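Local coordinates for protein dihydrofolate reductase (Enterococcus faecalis, PDB 4M7V) that probably reduces dihydrofolate to tetrahydrofolate with NADPH, a key step in supplying folate cofactors for glycine, purine and DNA precursor synthesis, at residues M9-W14 against E99-I104; L32-K37 against E156-A161; C60-N65 against E80-M85. One frame throughout, in Å; residues are numbered along the deposited sequence.

Contact 1 is the core contact: 9-14 and 99-104 lie on neighbouring parallel strands of the main sheet, joined by four backbone hydrogen bonds and buried apolar side chains. Contact 2, partly buried, lies about 23 Å from it between centres and replaces strand pairing with one side-chain amide that accepts a backbone N-H from the first turn of helix 33-43. Contact 3 is a surface contact, made by van der Waals packing of a proline against the chain leading into edge strand 83-85, so contacts 1 and 3 reach the same sheet. Each touches the inhibitor RAR: by hydrogen bonds that RAR donates to I13 and D35 in contacts 1 and 2, by L63 and P64 packing in contact 3.

Contact 1: M9-W14 against E99-I104; sequences MLAAIW and EGVTVI. With RAR (5-(3,4-dimethoxy-5-{(1E)-3-oxo-3-[(1S)-1-propylphthalazin-2(1H)-yl]prop-1-en-1-yl}benzyl)pyrimidine-2,4-diamine), chain B.
I13 has CG1 trans to its backbone N (chi1 -177°), which puts CG2 between that N and the carbonyl carbon and directs it at V103, whose CG1 is likewise extended (chi1 180°). I13 CG2 and V103 CG1 meet at 3.5 Å, tighter than ordinary van der Waals contact. The two residues belong to parallel strands 10-16 and 102-106, the central pair of the mixed eight-stranded sheet of the dihydrofolate reductase fold. L10, A11 and A12 bridge to T102, V103 and I104, and the donors alternate between strands: T102 N to M9 O, A11 N to T102 O, I104 N to A11 O, I13 N to I104 O. The third is the shortest of the four, 2.6 Å from I104 N to A11 O, and the last is nearly linear, with an N-H...O angle of 174°. On the sheet face bearing L10, T102 and I104, L10 CD2 touches T102 CB at 3.5 Å, and helix 88-97 packs on both residues. M9, bent at its thioether, lays CE alongside V101 CG1 at 3.6 Å. Past the last bridge, I13 O accepts a hydrogen bond from RAR N01, 2.9 Å away.

Contact 2: L32-K37 against E156-A161; sequences LPNDLK and EKNLYA. With RAR (5-(3,4-dimethoxy-5-{(1E)-3-oxo-3-[(1S)-1-propylphthalazin-2(1H)-yl]prop-1-en-1-yl}benzyl)pyrimidine-2,4-diamine), chain B.
N158 reaches across to the start of helix 33-43 and touches L32, P33 and N34. Its CB lies 3.6 Å from L32 CD1, the leucine side chain crossing that of N158 at about a right angle. From there chi1 of -57° turns CG away from the carbonyl carbon of N158, bringing the amide over that of N34 and beside the N34 N-H. CG is met by the side-chain amide of N34, whose ND2 is 3.1 Å from N158 CG; the two amide planes are only 18° apart, so the flat groups overlap nearly parallel. At the tip OD1 accepts a hydrogen bond from N34 N at 2.7 Å, in the carbonyl plane of the N158 amide. The same oxygen is in van der Waals contact with P33 CD (3.3 Å) and L32 CD1 (3.4 Å). P33 N has no hydrogen, so the first N-H that OD1 can take is that of N34. L32 occupies the N-cap position, and the N34 N-H is one of those in the first turn that the helix's own backbone pattern leaves without a carbonyl; here a side chain from the distant 156-161 loop satisfies it. The other tip atom, N158 ND2, is hydrogen-bonded to D155 OD1, so both ends of the amide are held and its rotation is fixed; D155 OD1 also accepts from K157 N. P33 CD closes on K157 O as well, at 3.3 Å. One residue beyond N34, the helix turns D35 to the folate-site inhibitor: D35 OD1 accepts from RAR N35 at 2.6 Å and is also hydrogen-bonded to T124 OG1.

Contact 3: C60-N65 against E80-M85; sequences CRPLPN and EGVLVM. With RAR (5-(3,4-dimethoxy-5-{(1E)-3-oxo-3-[(1S)-1-propylphthalazin-2(1H)-yl]prop-1-en-1-yl}benzyl)pyrimidine-2,4-diamine), chain B.
E80 meets three consecutive residues of the 60-65 loop, C60, R61 and P62. Its CB stands 3.9 Å from C60 O and, obliquely to the guanidinium, 4.2 Å from R61 NH2. With CG trans to the backbone N (chi1 -169°), the side chain of E80 runs past the proline ring, CG lying 4.0 Å from P62 CD. The carboxylate then bends off at chi2 and its plane stands 83° from that of the R61 guanidinium; the charges are opposite, but the nearest pair, R61 NH1 and E80 OE1, is 4.8 Å apart and not in contact. Any attraction there is probably weak, and R61 NE is instead hydrogen-bonded to G59 O. The backbone comes closer than the side chain, E80 O resting 3.2 Å from P62 CG. G81 follows with a positive phi of 59°, a conformation that suits glycine, and its carbonyl oxygen approaches P62 CB at 3.8 Å. V82 completes the set: its CG1 reaches P62 CB at 3.8 Å, while the residue also packs on F55, T68 and V70. From L83 the chain becomes a strand, L83 and M85 making backbone hydrogen bonds to strand 67-71 and to T72. On the other segment L63 CD2 touches RAR N17 at 3.4 Å, and P64 also lines that pocket. The contact therefore joins a loop bordering the inhibitor pocket to the approach of 83-85, the outermost parallel strand at this edge of the dihydrofolate reductase sheet.

Contact 1: M9-W14 against E99-I104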
loop_
_atom_site.group_PDB
_atom_site.type_symbol
_atom_site.label_atom_id
_atom_site.label_comp_id
_atom_site.label_asym_id
_atom_site.label_seq_id
_atom_site.Cartn_x
_atom_site.Cartn_y
_atom_site.Cartn_z
ATOM N N MET A 9 -1.038 -14.001 5.414
ATOM C CA MET A 9 0.088 -13.086 5.275
ATOM C C MET A 9 -0.345 -11.617 5.177
ATOM O O MET A 9 -1.361 -11.290 4.560
ATOM C CB MET A 9 0.911 -13.469 4.036
ATOM C CG MET A 9 2.106 -12.553 3.725
ATOM S SD MET A 9 3.076 -13.008 2.250
ATOM C CE MET A 9 1.899 -12.784 0.908
ATOM N N LEU A 10 0.442 -10.752 5.806
ATOM C CA LEU A 10 0.344 -9.314 5.635
ATOM C C LEU A 10 1.478 -8.788 4.768
ATOM O O LEU A 10 2.645 -9.064 5.013
ATOM C CB LEU A 10 0.369 -8.612 6.986
ATOM C CG LEU A 10 -0.960 -8.712 7.725
ATOM C CD1 LEU A 10 -0.712 -8.744 9.210
ATOM C CD2 LEU A 10 -1.847 -7.523 7.361
ATOM N N ALA A 11 1.105 -8.025 3.752
ATOM C CA ALA A 11 2.031 -7.329 2.875
ATOM C C ALA A 11 1.720 -5.840 2.875
ATOM O O ALA A 11 0.571 -5.435 3.097
ATOM C CB ALA A 11 1.940 -7.884 1.467
ATOM N N ALA A 12 2.744 -5.033 2.629
ATOM C CA ALA A 12 2.595 -3.594 2.441
ATOM C C ALA A 12 3.032 -3.227 1.027
ATOM O O ALA A 12 4.056 -3.702 0.540
ATOM C CB ALA A 12 3.406 -2.843 3.461
ATOM N N ILE A 13 2.244 -2.401 0.357
ATOM C CA ILE A 13 2.594 -1.967 -0.985
ATOM C C ILE A 13 2.514 -0.441 -1.096
ATOM O O ILE A 13 1.565 0.161 -0.615
ATOM C CB ILE A 13 1.679 -2.621 -2.046
ATOM C CG1 ILE A 13 2.116 -2.211 -3.455
ATOM C CG2 ILE A 13 0.213 -2.270 -1.807
ATOM C CD1 ILE A 13 1.677 -3.219 -4.534
ATOM N N TRP A 14 3.525 0.185 -1.690
ATOM C CA TRP A 14 3.434 1.612 -1.968
ATOM C C TRP A 14 4.295 2.063 -3.142
ATOM O O TRP A 14 5.216 1.363 -3.572
ATOM C CB TRP A 14 3.800 2.426 -0.726
ATOM C CG TRP A 14 5.251 2.470 -0.387
ATOM C CD1 TRP A 14 6.134 3.491 -0.653
ATOM C CD2 TRP A 14 5.991 1.470 0.310
ATOM N NE1 TRP A 14 7.385 3.176 -0.160
ATOM C CE2 TRP A 14 7.321 1.948 0.437
ATOM C CE3 TRP A 14 5.661 0.220 0.841
ATOM C CZ2 TRP A 14 8.319 1.205 1.076
ATOM C CZ3 TRP A 14 6.657 -0.522 1.475
ATOM C CH2 TRP A 14 7.971 -0.027 1.585
ATOM N N GLU A 99 -8.697 -15.719 4.042
ATOM C CA GLU A 99 -8.280 -16.725 3.054
ATOM C C GLU A 99 -7.408 -16.177 1.936
ATOM O O GLU A 99 -7.623 -16.493 0.767
ATOM C CB GLU A 99 -9.507 -17.379 2.412
ATOM C CG GLU A 99 -10.358 -18.210 3.346
ATOM C CD GLU A 99 -9.718 -19.531 3.686
ATOM O OE1 GLU A 99 -8.611 -19.800 3.170
ATOM O OE2 GLU A 99 -10.327 -20.300 4.466
ATOM N N GLY A 100 -6.426 -15.362 2.282
ATOM C CA GLY A 100 -5.591 -14.749 1.269
ATOM C C GLY A 100 -4.605 -13.801 1.897
ATOM O O GLY A 100 -4.167 -14.005 3.030
ATOM N N VAL A 101 -4.249 -12.758 1.162
ATOM C CA VAL A 101 -3.302 -11.797 1.691
ATOM C C VAL A 101 -4.029 -10.540 2.101
ATOM O O VAL A 101 -4.924 -10.060 1.395
ATOM C CB VAL A 101 -2.217 -11.428 0.676
ATOM C CG1 VAL A 101 -1.022 -10.806 1.401
ATOM C CG2 VAL A 101 -1.807 -12.649 -0.144
ATOM N N THR A 102 -3.649 -10.019 3.259
ATOM C CA THR A 102 -4.077 -8.690 3.657
ATOM C C THR A 102 -2.980 -7.698 3.290
ATOM O O THR A 102 -1.877 -7.728 3.841
ATOM C CB THR A 102 -4.388 -8.625 5.145
ATOM O OG1 THR A 102 -5.311 -9.672 5.468
ATOM C CG2 THR A 102 -4.992 -7.274 5.485
ATOM N N VAL A 103 -3.301 -6.839 2.337
ATOM C CA VAL A 103 -2.349 -5.919 1.759
ATOM C C VAL A 103 -2.587 -4.489 2.276
ATOM O O VAL A 103 -3.665 -3.926 2.080
ATOM C CB VAL A 103 -2.449 -5.952 0.209
ATOM C CG1 VAL A 103 -1.461 -5.011 -0.427
ATOM C CG2 VAL A 103 -2.246 -7.376 -0.309
ATOM N N ILE A 104 -1.589 -3.910 2.944
ATOM C CA ILE A 104 -1.661 -2.518 3.385
ATOM C C ILE A 104 -1.340 -1.561 2.243
ATOM O O ILE A 104 -0.235 -1.595 1.695
ATOM C CB ILE A 104 -0.675 -2.233 4.534
ATOM C CG1 ILE A 104 -0.766 -3.331 5.599
ATOM C CG2 ILE A 104 -0.885 -0.821 5.104
ATOM C CD1 ILE A 104 -2.113 -3.504 6.178
HETATM N N01 RAR B . -0.476 1.578 -2.092
HETATM C C02 RAR B . -0.146 1.850 -3.455
HETATM C C03 RAR B . -0.878 2.720 -4.170
HETATM C C04 RAR B . -2.056 3.376 -3.525
HETATM C C05 RAR B . -3.015 3.955 -4.512
HETATM C C06 RAR B . -3.279 5.345 -4.532
HETATM C C07 RAR B . -4.184 5.863 -5.420
HETATM O O08 RAR B . -4.465 7.211 -5.423
HETATM C C09 RAR B . -4.155 7.959 -4.306
HETATM C C10 RAR B . -4.884 4.963 -6.372
HETATM O O11 RAR B . -5.749 5.488 -7.284
HETATM C C12 RAR B . -5.256 6.313 -8.277
HETATM C C13 RAR B . -4.629 3.618 -6.355
HETATM C C14 RAR B . -5.386 2.684 -7.239
HETATM C C15 RAR B . -5.255 2.746 -8.584
HETATM C C16 RAR B . -6.417 2.482 -9.455
HETATM N N17 RAR B . -6.716 1.121 -9.762
HETATM N N18 RAR B . -6.078 0.065 -8.959
HETATM C C19 RAR B . -5.957 -1.243 -9.624
HETATM C C20 RAR B . -7.586 0.790 -10.897
HETATM C C21 RAR B . -7.421 1.475 -12.210
HETATM C C22 RAR B . -6.582 0.790 -13.225
HETATM C C23 RAR B . -5.235 0.330 -12.798
HETATM C C24 RAR B . -7.972 -0.680 -10.989
HETATM C C25 RAR B . -7.170 -1.634 -10.450
HETATM C C26 RAR B . -7.483 -2.993 -10.654
HETATM C C27 RAR B . -8.646 -3.363 -11.396
HETATM C C28 RAR B . -9.468 -2.371 -11.964
HETATM C C29 RAR B . -9.169 -1.052 -11.788
HETATM O O30 RAR B . -6.878 3.414 -10.107
HETATM C C31 RAR B . -3.711 3.094 -5.428
HETATM C C32 RAR B . -0.540 2.962 -5.497
HETATM N N33 RAR B . 0.528 2.315 -6.076
HETATM C C34 RAR B . 1.282 1.433 -5.335
HETATM N N35 RAR B . 2.400 0.782 -5.928
HETATM N N36 RAR B . 0.965 1.189 -4.060
#

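Contact 2: L32-K37 against E156-A161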
loop_
_atom_site.group_PDB
_atom_site.type_symbol
_atom_site.label_atom_id
_atom_site.label_comp_id
_atom_site.label_asym_id
_atom_site.label_seq_id
_atom_site.Cartn_x
_atom_site.Cartn_y
_atom_site.Cartn_z
ATOM N N LEU A 32 1.646 7.166 -13.389
ATOM C CA LEU A 32 2.539 6.111 -13.821
ATOM C C LEU A 32 1.716 4.854 -13.931
ATOM O O LEU A 32 1.663 4.065 -12.985
ATOM C CB LEU A 32 3.704 5.914 -12.846
ATOM C CG LEU A 32 4.770 4.890 -13.287
ATOM C CD1 LEU A 32 5.414 5.316 -14.623
ATOM C CD2 LEU A 32 5.827 4.681 -12.198
ATOM N N PRO A 33 1.052 4.674 -15.089
ATOM C CA PRO A 33 0.088 3.577 -15.277
ATOM C C PRO A 33 0.671 2.201 -14.949
ATOM O O PRO A 33 -0.064 1.396 -14.391
ATOM C CB PRO A 33 -0.293 3.694 -16.762
ATOM C CG PRO A 33 -0.036 5.114 -17.105
ATOM C CD PRO A 33 1.130 5.553 -16.273
ATOM N N ASN A 34 1.950 1.945 -15.235
ATOM C CA ASN A 34 2.534 0.627 -14.920
ATOM C C ASN A 34 2.484 0.288 -13.441
ATOM O O ASN A 34 2.309 -0.870 -13.064
ATOM C CB ASN A 34 3.986 0.533 -15.388
ATOM C CG ASN A 34 4.101 0.433 -16.887
ATOM O OD1 ASN A 34 3.130 0.100 -17.568
ATOM N ND2 ASN A 34 5.291 0.730 -17.420
ATOM N N ASP A 35 2.660 1.301 -12.602
ATOM C CA ASP A 35 2.635 1.082 -11.169
ATOM C C ASP A 35 1.245 0.625 -10.717
ATOM O O ASP A 35 1.128 -0.311 -9.922
ATOM C CB ASP A 35 3.054 2.341 -10.404
ATOM C CG ASP A 35 2.709 2.254 -8.934
ATOM O OD1 ASP A 35 3.324 1.419 -8.231
ATOM O OD2 ASP A 35 1.799 2.987 -8.498
ATOM N N LEU A 36 0.198 1.272 -11.223
ATOM C CA LEU A 36 -1.158 0.890 -10.840
ATOM C C LEU A 36 -1.422 -0.563 -11.246
ATOM O O LEU A 36 -2.105 -1.307 -10.527
ATOM C CB LEU A 36 -2.186 1.836 -11.459
ATOM C CG LEU A 36 -1.961 3.291 -11.042
ATOM C CD1 LEU A 36 -3.064 4.203 -11.568
ATOM C CD2 LEU A 36 -1.843 3.404 -9.530
ATOM N N LYS A 37 -0.837 -0.975 -12.372
ATOM C CA LYS A 37 -0.941 -2.362 -12.833
ATOM C C LYS A 37 -0.274 -3.285 -11.846
ATOM O O LYS A 37 -0.812 -4.321 -11.493
ATOM C CB LYS A 37 -0.311 -2.533 -14.218
ATOM C CG LYS A 37 -1.041 -1.803 -15.330
ATOM C CD LYS A 37 -2.538 -2.106 -15.313
ATOM C CE LYS A 37 -3.296 -1.337 -16.408
ATOM N NZ LYS A 37 -4.728 -1.765 -16.492
ATOM N N GLU A 156 5.494 5.766 -23.921
ATOM C CA GLU A 156 4.772 7.032 -24.088
ATOM C C GLU A 156 3.880 7.337 -22.896
ATOM O O GLU A 156 3.658 8.499 -22.560
ATOM C CB GLU A 156 3.928 7.006 -25.364
ATOM C CG GLU A 156 4.723 6.716 -26.629
ATOM C CD GLU A 156 4.422 7.703 -27.749
ATOM O OE1 GLU A 156 3.291 8.244 -27.778
ATOM O OE2 GLU A 156 5.321 7.944 -28.590
ATOM N N LYS A 157 3.377 6.281 -22.261
ATOM C CA LYS A 157 2.447 6.387 -21.146
ATOM C C LYS A 157 3.165 6.452 -19.799
ATOM O O LYS A 157 2.655 7.035 -18.835
ATOM C CB LYS A 157 1.492 5.194 -21.163
ATOM C CG LYS A 157 0.812 4.969 -22.503
ATOM C CD LYS A 157 0.492 3.495 -22.741
ATOM C CE LYS A 157 1.768 2.659 -22.935
ATOM N NZ LYS A 157 1.511 1.183 -23.113
ATOM N N ASN A 158 4.343 5.837 -19.734
ATOM C CA ASN A 158 5.121 5.786 -18.504
ATOM C C ASN A 158 6.424 6.546 -18.642
ATOM O O ASN A 158 7.406 6.037 -19.185
ATOM C CB ASN A 158 5.388 4.347 -18.120
ATOM C CG ASN A 158 4.120 3.561 -17.959
ATOM O OD1 ASN A 158 3.576 3.448 -16.851
ATOM N ND2 ASN A 158 3.629 3.001 -19.065
ATOM N N LEU A 159 6.434 7.763 -18.131
ATOM C CA LEU A 159 7.475 8.721 -18.455
ATOM C C LEU A 159 8.643 8.783 -17.467
ATOM O O LEU A 159 9.513 9.642 -17.603
ATOM C CB LEU A 159 6.841 10.106 -18.567
ATOM C CG LEU A 159 5.627 10.139 -19.495
ATOM C CD1 LEU A 159 4.778 11.366 -19.201
ATOM C CD2 LEU A 159 6.060 10.100 -20.964
ATOM N N TYR A 160 8.662 7.890 -16.480
ATOM C CA TYR A 160 9.638 7.967 -15.401
ATOM C C TYR A 160 10.330 6.628 -15.150
ATOM O O TYR A 160 9.675 5.582 -14.968
ATOM C CB TYR A 160 8.976 8.443 -14.091
ATOM C CG TYR A 160 8.154 9.711 -14.193
ATOM C CD1 TYR A 160 8.759 10.945 -14.366
ATOM C CD2 TYR A 160 6.770 9.670 -14.112
ATOM C CE1 TYR A 160 8.015 12.108 -14.465
ATOM C CE2 TYR A 160 6.011 10.817 -14.211
ATOM C CZ TYR A 160 6.637 12.036 -14.387
ATOM O OH TYR A 160 5.888 13.195 -14.478
ATOM N N ALA A 161 11.658 6.670 -15.145
ATOM C CA ALA A 161 12.462 5.528 -14.713
ATOM C C ALA A 161 11.977 5.045 -13.347
ATOM O O ALA A 161 11.706 5.855 -12.461
ATOM C CB ALA A 161 13.946 5.909 -14.655
HETATM N N01 RAR B . -0.476 1.578 -2.092
HETATM C C02 RAR B . -0.146 1.850 -3.455
HETATM C C03 RAR B . -0.878 2.720 -4.170
HETATM C C04 RAR B . -2.056 3.376 -3.525
HETATM C C05 RAR B . -3.015 3.955 -4.512
HETATM C C06 RAR B . -3.279 5.345 -4.532
HETATM C C07 RAR B . -4.184 5.863 -5.420
HETATM O O08 RAR B . -4.465 7.211 -5.423
HETATM C C09 RAR B . -4.155 7.959 -4.306
HETATM C C10 RAR B . -4.884 4.963 -6.372
HETATM O O11 RAR B . -5.749 5.488 -7.284
HETATM C C12 RAR B . -5.256 6.313 -8.277
HETATM C C13 RAR B . -4.629 3.618 -6.355
HETATM C C14 RAR B . -5.386 2.684 -7.239
HETATM C C15 RAR B . -5.255 2.746 -8.584
HETATM C C16 RAR B . -6.417 2.482 -9.455
HETATM N N17 RAR B . -6.716 1.121 -9.762
HETATM N N18 RAR B . -6.078 0.065 -8.959
HETATM C C19 RAR B . -5.957 -1.243 -9.624
HETATM C C20 RAR B . -7.586 0.790 -10.897
HETATM C C21 RAR B . -7.421 1.475 -12.210
HETATM C C22 RAR B . -6.582 0.790 -13.225
HETATM C C23 RAR B . -5.235 0.330 -12.798
HETATM C C24 RAR B . -7.972 -0.680 -10.989
HETATM C C25 RAR B . -7.170 -1.634 -10.450
HETATM C C26 RAR B . -7.483 -2.993 -10.654
HETATM C C27 RAR B . -8.646 -3.363 -11.396
HETATM C C28 RAR B . -9.468 -2.371 -11.964
HETATM C C29 RAR B . -9.169 -1.052 -11.788
HETATM O O30 RAR B . -6.878 3.414 -10.107
HETATM C C31 RAR B . -3.711 3.094 -5.428
HETATM C C32 RAR B . -0.540 2.962 -5.497
HETATM N N33 RAR B . 0.528 2.315 -6.076
HETATM C C34 RAR B . 1.282 1.433 -5.335
HETATM N N35 RAR B . 2.400 0.782 -5.928
HETATM N N36 RAR B . 0.965 1.189 -4.060
#

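Contact 3: C60-N65 against E80-M85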
loop_
_atom_site.group_PDB
_atom_site.type_symbol
_atom_site.label_atom_id
_atom_site.label_comp_id
_atom_site.label_asym_id
_atom_site.label_seq_id
_atom_site.Cartn_x
_atom_site.Cartn_y
_atom_site.Cartn_z
ATOM N N CYS A 60 -13.328 7.795 -2.218
ATOM C CA CYS A 60 -14.159 6.816 -1.522
ATOM C C CYS A 60 -14.707 5.722 -2.445
ATOM O O CYS A 60 -15.665 5.038 -2.100
ATOM C CB CYS A 60 -15.319 7.508 -0.799
ATOM S SG CYS A 60 -14.805 8.618 0.521
ATOM N N ARG A 61 -14.091 5.547 -3.606
ATOM C CA ARG A 61 -14.533 4.520 -4.538
ATOM C C ARG A 61 -13.818 3.216 -4.221
ATOM O O ARG A 61 -12.592 3.159 -4.238
ATOM C CB ARG A 61 -14.264 4.940 -5.988
ATOM C CG ARG A 61 -14.744 6.356 -6.364
ATOM C CD ARG A 61 -16.266 6.511 -6.268
ATOM N NE ARG A 61 -16.696 6.991 -4.951
ATOM C CZ ARG A 61 -17.949 6.940 -4.494
ATOM N NH1 ARG A 61 -18.917 6.425 -5.245
ATOM N NH2 ARG A 61 -18.235 7.399 -3.274
ATOM N N PRO A 62 -14.574 2.156 -3.906
ATOM C CA PRO A 62 -13.842 0.911 -3.668
ATOM C C PRO A 62 -13.375 0.319 -4.991
ATOM O O PRO A 62 -14.029 0.514 -6.024
ATOM C CB PRO A 62 -14.867 0.016 -2.971
ATOM C CG PRO A 62 -16.176 0.523 -3.433
ATOM C CD PRO A 62 -16.014 2.017 -3.650
ATOM N N LEU A 63 -12.225 -0.352 -4.973
ATOM C CA LEU A 63 -11.715 -0.958 -6.190
ATOM C C LEU A 63 -12.460 -2.257 -6.379
ATOM O O LEU A 63 -12.804 -2.909 -5.395
ATOM C CB LEU A 63 -10.206 -1.203 -6.113
ATOM C CG LEU A 63 -9.246 -0.017 -6.254
ATOM C CD1 LEU A 63 -7.832 -0.478 -5.904
ATOM C CD2 LEU A 63 -9.287 0.594 -7.649
ATOM N N PRO A 64 -12.715 -2.636 -7.637
ATOM C CA PRO A 64 -13.417 -3.895 -7.908
ATOM C C PRO A 64 -12.539 -5.135 -7.675
ATOM O O PRO A 64 -11.322 -5.066 -7.774
ATOM C CB PRO A 64 -13.809 -3.759 -9.382
ATOM C CG PRO A 64 -12.785 -2.852 -9.953
ATOM C CD PRO A 64 -12.412 -1.890 -8.871
ATOM N N ASN A 65 -13.179 -6.247 -7.328
ATOM C CA ASN A 65 -12.554 -7.570 -7.274
ATOM C C ASN A 65 -11.611 -7.764 -6.106
ATOM O O ASN A 65 -10.703 -8.605 -6.164
ATOM C CB ASN A 65 -11.799 -7.875 -8.572
ATOM C CG ASN A 65 -12.659 -7.707 -9.789
ATOM O OD1 ASN A 65 -13.820 -8.106 -9.799
ATOM N ND2 ASN A 65 -12.099 -7.095 -10.826
ATOM N N GLU A 80 -19.069 3.827 0.753
ATOM C CA GLU A 80 -19.480 2.948 -0.337
ATOM C C GLU A 80 -18.763 1.601 -0.327
ATOM O O GLU A 80 -17.622 1.510 -0.770
ATOM C CB GLU A 80 -19.242 3.643 -1.691
ATOM C CG GLU A 80 -19.865 2.927 -2.888
ATOM C CD GLU A 80 -21.380 2.746 -2.743
ATOM O OE1 GLU A 80 -22.135 3.724 -2.983
ATOM O OE2 GLU A 80 -21.816 1.625 -2.381
ATOM N N GLY A 81 -19.433 0.569 0.186
ATOM C CA GLY A 81 -19.039 -0.811 -0.052
ATOM C C GLY A 81 -17.644 -1.235 0.387
ATOM O O GLY A 81 -16.913 -1.881 -0.361
ATOM N N VAL A 82 -17.274 -0.883 1.609
ATOM C CA VAL A 82 -15.999 -1.287 2.159
ATOM C C VAL A 82 -16.268 -1.743 3.569
ATOM O O VAL A 82 -17.255 -1.335 4.165
ATOM C CB VAL A 82 -14.953 -0.125 2.170
ATOM C CG1 VAL A 82 -14.644 0.358 0.761
ATOM C CG2 VAL A 82 -15.435 1.029 3.033
ATOM N N LEU A 83 -15.411 -2.593 4.106
ATOM C CA LEU A 83 -15.416 -2.833 5.529
ATOM C C LEU A 83 -14.869 -1.575 6.209
ATOM O O LEU A 83 -13.999 -0.911 5.656
ATOM C CB LEU A 83 -14.573 -4.063 5.875
ATOM C CG LEU A 83 -15.022 -5.361 5.198
ATOM C CD1 LEU A 83 -14.254 -6.563 5.710
ATOM C CD2 LEU A 83 -16.514 -5.562 5.426
ATOM N N VAL A 84 -15.399 -1.227 7.379
ATOM C CA VAL A 84 -14.802 -0.169 8.181
ATOM C C VAL A 84 -14.351 -0.781 9.493
ATOM O O VAL A 84 -15.129 -1.481 10.138
ATOM C CB VAL A 84 -15.779 1.007 8.433
ATOM C CG1 VAL A 84 -15.116 2.066 9.279
ATOM C CG2 VAL A 84 -16.240 1.627 7.122
ATOM N N MET A 85 -13.080 -0.585 9.855
ATOM C CA MET A 85 -12.550 -1.056 11.141
ATOM C C MET A 85 -11.830 0.080 11.888
ATOM O O MET A 85 -11.474 1.110 11.288
ATOM C CB MET A 85 -11.616 -2.245 10.949
ATOM C CG MET A 85 -12.292 -3.454 10.319
ATOM S SD MET A 85 -11.235 -4.918 10.258
ATOM C CE MET A 85 -12.203 -5.988 9.191
HETATM N N01 RAR B . -0.476 1.578 -2.092
HETATM C C02 RAR B . -0.146 1.850 -3.455
HETATM C C03 RAR B . -0.878 2.720 -4.170
HETATM C C04 RAR B . -2.056 3.376 -3.525
HETATM C C05 RAR B . -3.015 3.955 -4.512
HETATM C C06 RAR B . -3.279 5.345 -4.532
HETATM C C07 RAR B . -4.184 5.863 -5.420
HETATM O O08 RAR B . -4.465 7.211 -5.423
HETATM C C09 RAR B . -4.155 7.959 -4.306
HETATM C C10 RAR B . -4.884 4.963 -6.372
HETATM O O11 RAR B . -5.749 5.488 -7.284
HETATM C C12 RAR B . -5.256 6.313 -8.277
HETATM C C13 RAR B . -4.629 3.618 -6.355
HETATM C C14 RAR B . -5.386 2.684 -7.239
HETATM C C15 RAR B . -5.255 2.746 -8.584
HETATM C C16 RAR B . -6.417 2.482 -9.455
HETATM N N17 RAR B . -6.716 1.121 -9.762
HETATM N N18 RAR B . -6.078 0.065 -8.959
HETATM C C19 RAR B . -5.957 -1.243 -9.624
HETATM C C20 RAR B . -7.586 0.790 -10.897
HETATM C C21 RAR B . -7.421 1.475 -12.210
HETATM C C22 RAR B . -6.582 0.790 -13.225
HETATM C C23 RAR B . -5.235 0.330 -12.798
HETATM C C24 RAR B . -7.972 -0.680 -10.989
HETATM C C25 RAR B . -7.170 -1.634 -10.450
HETATM C C26 RAR B . -7.483 -2.993 -10.654
HETATM C C27 RAR B . -8.646 -3.363 -11.396
HETATM C C28 RAR B . -9.468 -2.371 -11.964
HETATM C C29 RAR B . -9.169 -1.052 -11.788
HETATM O O30 RAR B . -6.878 3.414 -10.107
HETATM C C31 RAR B . -3.711 3.094 -5.428
HETATM C C32 RAR B . -0.540 2.962 -5.497
HETATM N N33 RAR B . 0.528 2.315 -6.076
HETATM C C34 RAR B . 1.282 1.433 -5.335
HETATM N N35 RAR B . 2.400 0.782 -5.928
HETATM N N36 RAR B . 0.965 1.189 -4.060
#